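Local atomic coordinates of signal transduction protein TRAP (Staphylococcus aureus, PDB entry 4AE5), a protein that probably acts in signal transduction as a regulator of staphylococcal virulence, its phosphorylated form activating the agr system, RNAIII synthesis and thereby toxin expression. Residues 92-97 with 127-132; 66-71 with 100-105; 114-119 with 137-142. One frame throughout, in Å; residues are numbered along the deposited sequence.

Contact 1. Residues 92-97 with 127-132; sequences DNFRNF and EDFKQS
The carbonyl oxygen of Phe-129 is gripped twice by Ser-132, the residue that follows the end of helix 123-131. Ser-132 OG donates to Phe-129 O at 2.6 Å, lying in the carbonyl plane on a lone pair with a C=O...OG angle of 143°, and the backbone Ser-132 N reaches Phe-129 O at 2.8 Å. The same hydroxyl oxygen serves as N-cap of the next helix, 133-136, by accepting from Phe-135 N, so one short side chain ties the last turn of one helix to the first turn of another. Across the contact, Ser-132 OG lies at the edge of the Phe-97 ring, 3.6 Å from Phe-97 CE2 and close to the ring plane.

The remaining contact is apolar. Phe-97 CD2 meets Phe-129 CD1 at 3.6 Å, close to the plane of the Phe-129 ring; the planes stand at 87° and the centroids 5.7 Å apart, the rings meeting obliquely. Phe-94 adds its CB, 3.6 Å from Phe-129 CE1. Its ring is turned elsewhere: with chi1 at 63°, CG sits between the backbone N and the carbonyl carbon, and the phenyl group leads away from Phe-129 to an edge-to-face pairing with Tyr-103.

Residues 93-96 form a 3-10 segment, and its turn, with Phe-97 N bonded to Phe-94 O at 3.0 Å, brings both phenylalanines to the side that meets Phe-129. Arg-95 NH2 makes a salt bridge with Asp-92 OD2 at 2.8 Å. Phe-129 also packs edge-to-face with Phe-118 and Phe-135. The order of strands and helices is consistent with a ferredoxin-like ABM domain, in which the loop between the first helix and second strand packs against the C-terminal end of the second helix.

Contact 2. Residues 66-71 with 100-105; sequences HFYCAI and FKSYRL
Two consecutive residues of one strand, Lys-101 and Ser-102, both point their side chains at residues 66-71, although strand 114-120 runs between strands 67-73 and 100-108. The lysine lies over His-66, the residue just before strand 67-73. Lys-101 CG stands 3.6 Å from the centroid of the His-66 ring and only 18° off its normal, a CH-pi contact over one face, somewhat displaced toward the rim. The two side chains cross at about a right angle. A chi1 of -62° sets CG of the lysine beside the backbone N and over the ring; the bend at chi2 (-57°) then turns CD along it, toward NE2 and CE1.

A second touch lies one residue on from Lys-101 and two from His-66. Ser-102 OG comes to the edge of the Tyr-68 ring, near its plane, at 3.5 Å from Tyr-68 CE2; this is packing of a hydroxyl against a ring edge. The phenolic oxygen of Tyr-68 has its polar partner in Ser-63 N, while its ring also meets Phe-29.

Gly-119 of the intervening strand, which has no side chain, lies where Tyr-68 leans across it: Tyr-68 CD2 is 3.5 Å from Gly-119 CA. His-66 is probably a site of phosphorylation, as inferred from related proteins; it is unmodified here, and its ring has one face occupied by the lysine chain. Lys-101 and Ser-102 both face Gly-119, which makes a classic beta bulge, set in an eight-stranded antiparallel barrel in which 114-120 lies between 67-73 and 100-108.

Contact 3. Residues 114-119 with 137-142; sequences YKIYFG and DHFSKD. With FMT (formic acid), chain E.
Phe-118 points the edge of its ring into the face of Phe-139, a T-shaped pair with centroids 5.0 Å apart and planes at 79°. The leading atom is Phe-118 CZ, 3.6 Å from Phe-139 CE2 and displaced toward the rim of the ring it faces. On the opposite face of Phe-139 lies CB of its own neighbour, His-138. Ile-116 arrives obliquely from the same strand as Phe-118: its CD1 is 3.5 Å from Phe-139 CD1, placed there by an extended chi2 of 164°. Leu-87 of helix 80-88 and Tyr-103 also touch Phe-139, so the ring of a loop residue is buried between helix and sheet.

The intervening residues of strand 114-120 face the other side. Lys-115 NZ and Tyr-117 OH each donate to O1 of a bound formic acid at 2.8 Å, with O1 at the edge of the Tyr-117 ring; Tyr-8 and Arg-160 also bind this molecule. The strand thus presents an apolar side that meets Phe-139 through packing, with no hydrogen bond between the two segments, and a polar side that can receive a small oxygen-bearing ligand, although this one probably came from the crystallisation liquor.

How the contacts relate
Contact 3 is wholly buried, whereas contacts 1 and 2 each combine buried residues with more exposed ones. Contacts 2 and 3 share the sheet: strand 114-120 lies between strands 67-73 and 100-108, and Ile-71 N and Cys-69 N probably bond to Ile-116 O and Phe-118 O. Contact 1 belongs to the helical layer that packs on the sheet, and its aromatic groups continue into contact 3, with Phe-129 CE2 3.7 Å from Phe-118 CE1. Phe-94 CD1, 3.8 Å from Phe-100 CE1, joins contact 1 to contact 2. Chemistry follows position: phenyl rings fill the layer between helices and sheet in contacts 1 and 3, while contact 2 mixes polar and apolar groups, from the exposed Lys-101 to the buried Ser-102 and Tyr-68.

Contact 1. Residues 92-97 with 127-132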
# COMPACT_ATOMS: atom_id res chain seq x y z
N ASP A 92 -4.75 1.24 16.58
CA ASP A 92 -4.90 2.35 15.70
C ASP A 92 -4.10 3.61 16.03
O ASP A 92 -4.23 4.56 15.30
CB ASP A 92 -6.38 2.76 15.66
CG ASP A 92 -6.98 2.49 14.35
OD1 ASP A 92 -6.45 1.58 13.78
OD2 ASP A 92 -7.92 3.14 13.87
N ASN A 93 -3.35 3.62 17.10
CA ASN A 93 -2.77 4.86 17.63
C ASN A 93 -1.78 5.56 16.70
O ASN A 93 -1.58 6.73 16.80
CB ASN A 93 -2.11 4.65 18.97
CG ASN A 93 -1.66 5.95 19.61
OD1 ASN A 93 -2.35 6.93 19.58
ND2 ASN A 93 -0.49 5.94 20.17
N PHE A 94 -1.20 4.78 15.80
CA PHE A 94 -0.30 5.28 14.78
C PHE A 94 -0.92 6.37 13.95
O PHE A 94 -0.26 7.18 13.43
CB PHE A 94 0.25 4.14 13.92
CG PHE A 94 -0.77 3.37 13.14
CD1 PHE A 94 -1.34 3.89 12.02
CD2 PHE A 94 -1.11 2.07 13.49
CE1 PHE A 94 -2.25 3.19 11.29
CE2 PHE A 94 -2.01 1.34 12.75
CZ PHE A 94 -2.58 1.91 11.64
N ARG A 95 -2.24 6.36 13.88
CA ARG A 95 -2.95 7.40 13.16
C ARG A 95 -2.66 8.82 13.70
O ARG A 95 -2.83 9.81 13.00
CB ARG A 95 -4.42 7.10 13.29
CG ARG A 95 -5.36 8.14 12.74
CD ARG A 95 -6.71 8.00 13.51
NE ARG A 95 -7.37 6.71 13.27
CZ ARG A 95 -8.53 6.54 12.59
NH1 ARG A 95 -9.20 7.56 12.04
NH2 ARG A 95 -9.03 5.32 12.46
N ASN A 96 -2.23 8.89 14.95
CA ASN A 96 -1.88 10.20 15.52
C ASN A 96 -0.40 10.58 15.46
O ASN A 96 -0.04 11.67 15.92
CB ASN A 96 -2.30 10.25 16.97
CG ASN A 96 -3.77 10.07 17.11
OD1 ASN A 96 -4.17 9.16 17.78
ND2 ASN A 96 -4.55 10.85 16.37
N PHE A 97 0.42 9.72 14.90
CA PHE A 97 1.86 10.03 14.76
C PHE A 97 2.14 11.17 13.77
O PHE A 97 1.44 11.37 12.77
CB PHE A 97 2.64 8.73 14.41
CG PHE A 97 2.86 7.78 15.55
CD1 PHE A 97 1.94 7.62 16.59
CD2 PHE A 97 4.03 7.04 15.61
CE1 PHE A 97 2.16 6.72 17.62
CE2 PHE A 97 4.26 6.15 16.64
CZ PHE A 97 3.32 5.97 17.62
N GLU A 127 9.87 7.27 7.87
CA GLU A 127 11.06 6.62 8.44
C GLU A 127 11.19 6.83 9.94
O GLU A 127 11.62 5.94 10.63
CB GLU A 127 12.33 7.08 7.70
CG GLU A 127 12.33 6.60 6.27
CD GLU A 127 13.62 6.73 5.54
OE1 GLU A 127 14.38 7.67 5.80
OE2 GLU A 127 13.86 5.84 4.68
N ASP A 128 10.73 7.98 10.44
CA ASP A 128 10.59 8.16 11.90
C ASP A 128 9.56 7.21 12.54
O ASP A 128 9.79 6.62 13.58
CB ASP A 128 10.28 9.62 12.19
CG ASP A 128 11.49 10.50 11.87
OD1 ASP A 128 12.56 9.90 11.72
OD2 ASP A 128 11.36 11.69 11.60
N PHE A 129 8.44 7.02 11.86
CA PHE A 129 7.40 6.14 12.37
C PHE A 129 7.93 4.69 12.35
O PHE A 129 7.73 3.85 13.30
CB PHE A 129 6.13 6.33 11.50
CG PHE A 129 5.14 5.17 11.58
CD1 PHE A 129 4.56 4.87 12.79
CD2 PHE A 129 4.76 4.43 10.43
CE1 PHE A 129 3.65 3.84 12.93
CE2 PHE A 129 3.81 3.39 10.56
CZ PHE A 129 3.27 3.12 11.80
N LYS A 130 8.64 4.38 11.30
CA LYS A 130 9.15 3.04 11.14
C LYS A 130 10.08 2.60 12.30
O LYS A 130 10.25 1.40 12.64
CB LYS A 130 9.84 2.94 9.76
CG LYS A 130 10.75 1.74 9.62
CD LYS A 130 10.94 1.36 8.16
CE LYS A 130 11.52 2.40 7.28
NZ LYS A 130 12.46 1.71 6.26
N GLN A 131 10.75 3.56 12.90
CA GLN A 131 11.54 3.24 14.08
C GLN A 131 10.78 3.08 15.37
O GLN A 131 11.35 2.59 16.35
CB GLN A 131 12.62 4.31 14.28
CG GLN A 131 13.37 4.63 13.02
CD GLN A 131 14.30 5.77 13.26
OE1 GLN A 131 15.27 5.59 13.97
NE2 GLN A 131 14.03 6.95 12.68
N SER A 132 9.55 3.54 15.46
CA SER A 132 8.85 3.51 16.73
C SER A 132 8.53 2.04 17.07
O SER A 132 8.42 1.17 16.16
CB SER A 132 7.49 4.25 16.62
OG SER A 132 6.63 3.61 15.65

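Contact 2. Residues 66-71 with 100-105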
# COMPACT_ATOMS: atom_id res chain seq x y z
N HIS A 66 1.26 13.06 -1.44
CA HIS A 66 1.80 12.31 -0.28
C HIS A 66 2.93 11.32 -0.62
O HIS A 66 3.04 10.83 -1.78
CB HIS A 66 0.68 11.55 0.46
CG HIS A 66 -0.40 12.44 1.12
ND1 HIS A 66 -0.33 13.81 1.19
CD2 HIS A 66 -1.62 12.09 1.67
CE1 HIS A 66 -1.42 14.29 1.86
NE2 HIS A 66 -2.21 13.23 2.14
N PHE A 67 3.73 10.96 0.38
CA PHE A 67 4.73 9.87 0.23
C PHE A 67 4.02 8.60 0.69
O PHE A 67 3.25 8.61 1.64
CB PHE A 67 5.88 10.11 1.20
CG PHE A 67 6.82 8.95 1.35
CD1 PHE A 67 7.93 8.85 0.49
CD2 PHE A 67 6.64 7.97 2.36
CE1 PHE A 67 8.82 7.79 0.62
CE2 PHE A 67 7.52 6.89 2.47
CZ PHE A 67 8.60 6.81 1.60
N TYR A 68 4.24 7.50 -0.01
CA TYR A 68 3.70 6.20 0.43
C TYR A 68 4.82 5.18 0.58
O TYR A 68 5.77 5.19 -0.24
CB TYR A 68 2.68 5.68 -0.58
CG TYR A 68 1.45 6.53 -0.61
CD1 TYR A 68 1.36 7.66 -1.44
CD2 TYR A 68 0.39 6.24 0.22
CE1 TYR A 68 0.25 8.51 -1.41
CE2 TYR A 68 -0.74 7.03 0.25
CZ TYR A 68 -0.82 8.18 -0.62
OH TYR A 68 -1.94 8.99 -0.52
N CYS A 69 4.72 4.33 1.58
CA CYS A 69 5.44 3.08 1.59
C CYS A 69 4.50 1.88 1.40
O CYS A 69 3.53 1.76 2.16
CB CYS A 69 6.21 2.90 2.91
SG CYS A 69 7.32 1.44 2.89
N ALA A 70 4.78 1.06 0.40
CA ALA A 70 4.14 -0.21 0.16
C ALA A 70 4.98 -1.31 0.80
O ALA A 70 6.18 -1.50 0.47
CB ALA A 70 3.98 -0.48 -1.33
N ILE A 71 4.38 -2.02 1.74
CA ILE A 71 5.09 -3.14 2.41
C ILE A 71 4.54 -4.43 1.88
O ILE A 71 3.35 -4.64 1.94
CB ILE A 71 4.92 -3.14 3.95
CG1 ILE A 71 5.30 -1.76 4.47
CG2 ILE A 71 5.75 -4.29 4.61
CD1 ILE A 71 4.92 -1.53 5.94
N PHE A 100 1.25 11.49 9.76
CA PHE A 100 0.44 10.39 9.25
C PHE A 100 -0.70 10.92 8.35
O PHE A 100 -1.40 11.86 8.74
CB PHE A 100 -0.20 9.60 10.39
CG PHE A 100 -1.19 8.58 9.89
CD1 PHE A 100 -0.76 7.34 9.56
CD2 PHE A 100 -2.56 8.89 9.77
CE1 PHE A 100 -1.63 6.34 9.08
CE2 PHE A 100 -3.44 7.91 9.33
CZ PHE A 100 -2.98 6.66 8.98
N LYS A 101 -0.93 10.26 7.22
CA LYS A 101 -2.03 10.66 6.31
C LYS A 101 -3.04 9.52 6.09
O LYS A 101 -4.25 9.73 6.14
CB LYS A 101 -1.45 11.15 4.95
CG LYS A 101 -0.54 12.40 5.06
CD LYS A 101 -1.30 13.60 5.74
CE LYS A 101 -0.34 14.74 6.06
NZ LYS A 101 -0.98 16.10 6.15
N SER A 102 -2.55 8.34 5.75
CA SER A 102 -3.42 7.22 5.42
C SER A 102 -2.86 5.85 5.70
O SER A 102 -1.62 5.60 5.78
CB SER A 102 -3.88 7.37 3.92
OG SER A 102 -2.71 7.23 3.10
N TYR A 103 -3.74 4.88 5.69
CA TYR A 103 -3.37 3.48 5.90
C TYR A 103 -4.32 2.58 5.07
O TYR A 103 -5.55 2.86 4.99
CB TYR A 103 -3.63 3.11 7.37
CG TYR A 103 -3.44 1.68 7.72
CD1 TYR A 103 -2.20 1.08 7.61
CD2 TYR A 103 -4.50 0.90 8.15
CE1 TYR A 103 -1.96 -0.23 8.00
CE2 TYR A 103 -4.28 -0.43 8.49
CZ TYR A 103 -3.02 -0.98 8.44
OH TYR A 103 -2.79 -2.28 8.79
N ARG A 104 -3.76 1.54 4.48
CA ARG A 104 -4.49 0.44 3.81
C ARG A 104 -3.89 -0.91 4.11
O ARG A 104 -2.66 -1.17 3.88
CB ARG A 104 -4.58 0.62 2.28
CG ARG A 104 -5.23 1.87 1.68
CD ARG A 104 -6.76 1.90 2.00
NE ARG A 104 -7.43 3.03 1.32
CZ ARG A 104 -7.51 4.26 1.83
NH1 ARG A 104 -6.96 4.56 3.02
NH2 ARG A 104 -8.17 5.20 1.17
N LEU A 105 -4.74 -1.81 4.64
CA LEU A 105 -4.44 -3.22 4.72
C LEU A 105 -5.11 -4.00 3.57
O LEU A 105 -6.35 -3.90 3.36
CB LEU A 105 -4.83 -3.80 6.09
CG LEU A 105 -4.68 -5.29 6.27
CD1 LEU A 105 -3.17 -5.61 6.32
CD2 LEU A 105 -5.38 -5.73 7.60

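Contact 3. Residues 114-119 with 137-142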
# COMPACT_ATOMS: atom_id res chain seq x y z
N TYR A 114 0.56 -10.40 1.33
CA TYR A 114 -0.28 -9.26 1.78
C TYR A 114 0.44 -7.95 1.49
O TYR A 114 1.68 -7.97 1.20
CB TYR A 114 -0.71 -9.45 3.25
CG TYR A 114 -1.98 -10.32 3.46
CD1 TYR A 114 -1.92 -11.71 3.38
CD2 TYR A 114 -3.20 -9.75 3.84
CE1 TYR A 114 -3.05 -12.51 3.56
CE2 TYR A 114 -4.36 -10.54 4.04
CZ TYR A 114 -4.27 -11.92 3.91
OH TYR A 114 -5.40 -12.73 4.11
N LYS A 115 -0.33 -6.85 1.43
CA LYS A 115 0.27 -5.54 1.20
C LYS A 115 -0.29 -4.54 2.18
O LYS A 115 -1.49 -4.58 2.57
CB LYS A 115 0.17 -5.11 -0.28
CG LYS A 115 0.99 -3.84 -0.62
CD LYS A 115 1.30 -3.74 -2.13
CE LYS A 115 0.06 -3.42 -2.91
NZ LYS A 115 0.42 -3.20 -4.36
N ILE A 116 0.58 -3.62 2.60
CA ILE A 116 0.15 -2.48 3.42
C ILE A 116 0.61 -1.21 2.65
O ILE A 116 1.76 -1.18 2.19
CB ILE A 116 0.76 -2.48 4.83
CG1 ILE A 116 0.01 -3.53 5.69
CG2 ILE A 116 0.65 -1.03 5.47
CD1 ILE A 116 0.80 -3.88 6.96
N TYR A 117 -0.27 -0.21 2.51
CA TYR A 117 0.17 1.16 2.19
C TYR A 117 0.15 2.02 3.45
O TYR A 117 -0.91 2.12 4.08
CB TYR A 117 -0.72 1.86 1.12
CG TYR A 117 -0.61 1.40 -0.37
CD1 TYR A 117 0.44 0.55 -0.81
CD2 TYR A 117 -1.52 1.83 -1.33
CE1 TYR A 117 0.53 0.14 -2.16
CE2 TYR A 117 -1.40 1.43 -2.71
CZ TYR A 117 -0.38 0.60 -3.09
OH TYR A 117 -0.23 0.17 -4.41
N PHE A 118 1.27 2.72 3.73
CA PHE A 118 1.34 3.80 4.69
C PHE A 118 1.56 5.07 3.90
O PHE A 118 2.51 5.18 3.09
CB PHE A 118 2.43 3.60 5.75
CG PHE A 118 2.05 2.70 6.90
CD1 PHE A 118 1.02 3.06 7.82
CD2 PHE A 118 2.71 1.46 7.08
CE1 PHE A 118 0.73 2.23 8.93
CE2 PHE A 118 2.42 0.65 8.19
CZ PHE A 118 1.35 1.02 9.06
N GLY A 119 0.61 5.99 4.03
CA GLY A 119 0.75 7.34 3.47
C GLY A 119 1.18 8.34 4.52
O GLY A 119 0.55 8.50 5.60
N ASP A 137 6.94 -3.36 16.50
CA ASP A 137 6.38 -4.49 17.17
C ASP A 137 5.21 -5.11 16.39
O ASP A 137 4.66 -6.19 16.81
CB ASP A 137 5.94 -4.12 18.59
CG ASP A 137 7.12 -3.85 19.52
OD1 ASP A 137 8.27 -4.28 19.31
OD2 ASP A 137 6.90 -3.13 20.51
N HIS A 138 4.75 -4.40 15.34
CA HIS A 138 3.56 -4.84 14.57
C HIS A 138 3.71 -5.08 13.07
O HIS A 138 3.02 -5.97 12.51
CB HIS A 138 2.37 -3.90 14.86
CG HIS A 138 2.11 -3.73 16.31
ND1 HIS A 138 1.48 -4.66 17.05
CD2 HIS A 138 2.50 -2.73 17.18
CE1 HIS A 138 1.46 -4.26 18.33
NE2 HIS A 138 2.09 -3.09 18.41
N PHE A 139 4.57 -4.30 12.38
CA PHE A 139 4.56 -4.23 10.91
C PHE A 139 5.94 -4.60 10.34
O PHE A 139 6.10 -4.64 9.07
CB PHE A 139 4.13 -2.83 10.38
CG PHE A 139 2.72 -2.42 10.77
CD1 PHE A 139 1.63 -3.15 10.29
CD2 PHE A 139 2.49 -1.36 11.62
CE1 PHE A 139 0.34 -2.77 10.62
CE2 PHE A 139 1.20 -0.98 12.01
CZ PHE A 139 0.11 -1.71 11.53
N SER A 140 6.94 -4.77 11.21
CA SER A 140 8.33 -5.09 10.74
C SER A 140 8.44 -6.55 10.27
O SER A 140 7.61 -7.39 10.64
CB SER A 140 9.38 -4.94 11.82
OG SER A 140 9.06 -5.78 12.94
N LYS A 141 9.55 -6.83 9.60
CA LYS A 141 9.93 -8.17 9.23
C LYS A 141 9.96 -9.08 10.44
O LYS A 141 9.34 -10.15 10.40
CB LYS A 141 11.33 -8.15 8.58
CG LYS A 141 11.66 -9.40 7.79
CD LYS A 141 13.13 -9.46 7.27
CE LYS A 141 13.26 -10.77 6.50
NZ LYS A 141 14.46 -10.89 5.61
N ASP A 142 10.66 -8.64 11.51
CA ASP A 142 10.75 -9.38 12.75
C ASP A 142 9.34 -9.67 13.31
O ASP A 142 9.02 -10.82 13.60
CB ASP A 142 11.61 -8.66 13.80
CG ASP A 142 13.15 -8.87 13.55
OD1 ASP A 142 13.53 -9.65 12.65
OD2 ASP A 142 14.00 -8.28 14.24
C FMT E . 3.43 -0.74 -4.77
O1 FMT E . 2.26 -1.17 -4.61
O2 FMT E . 4.32 -1.53 -5.40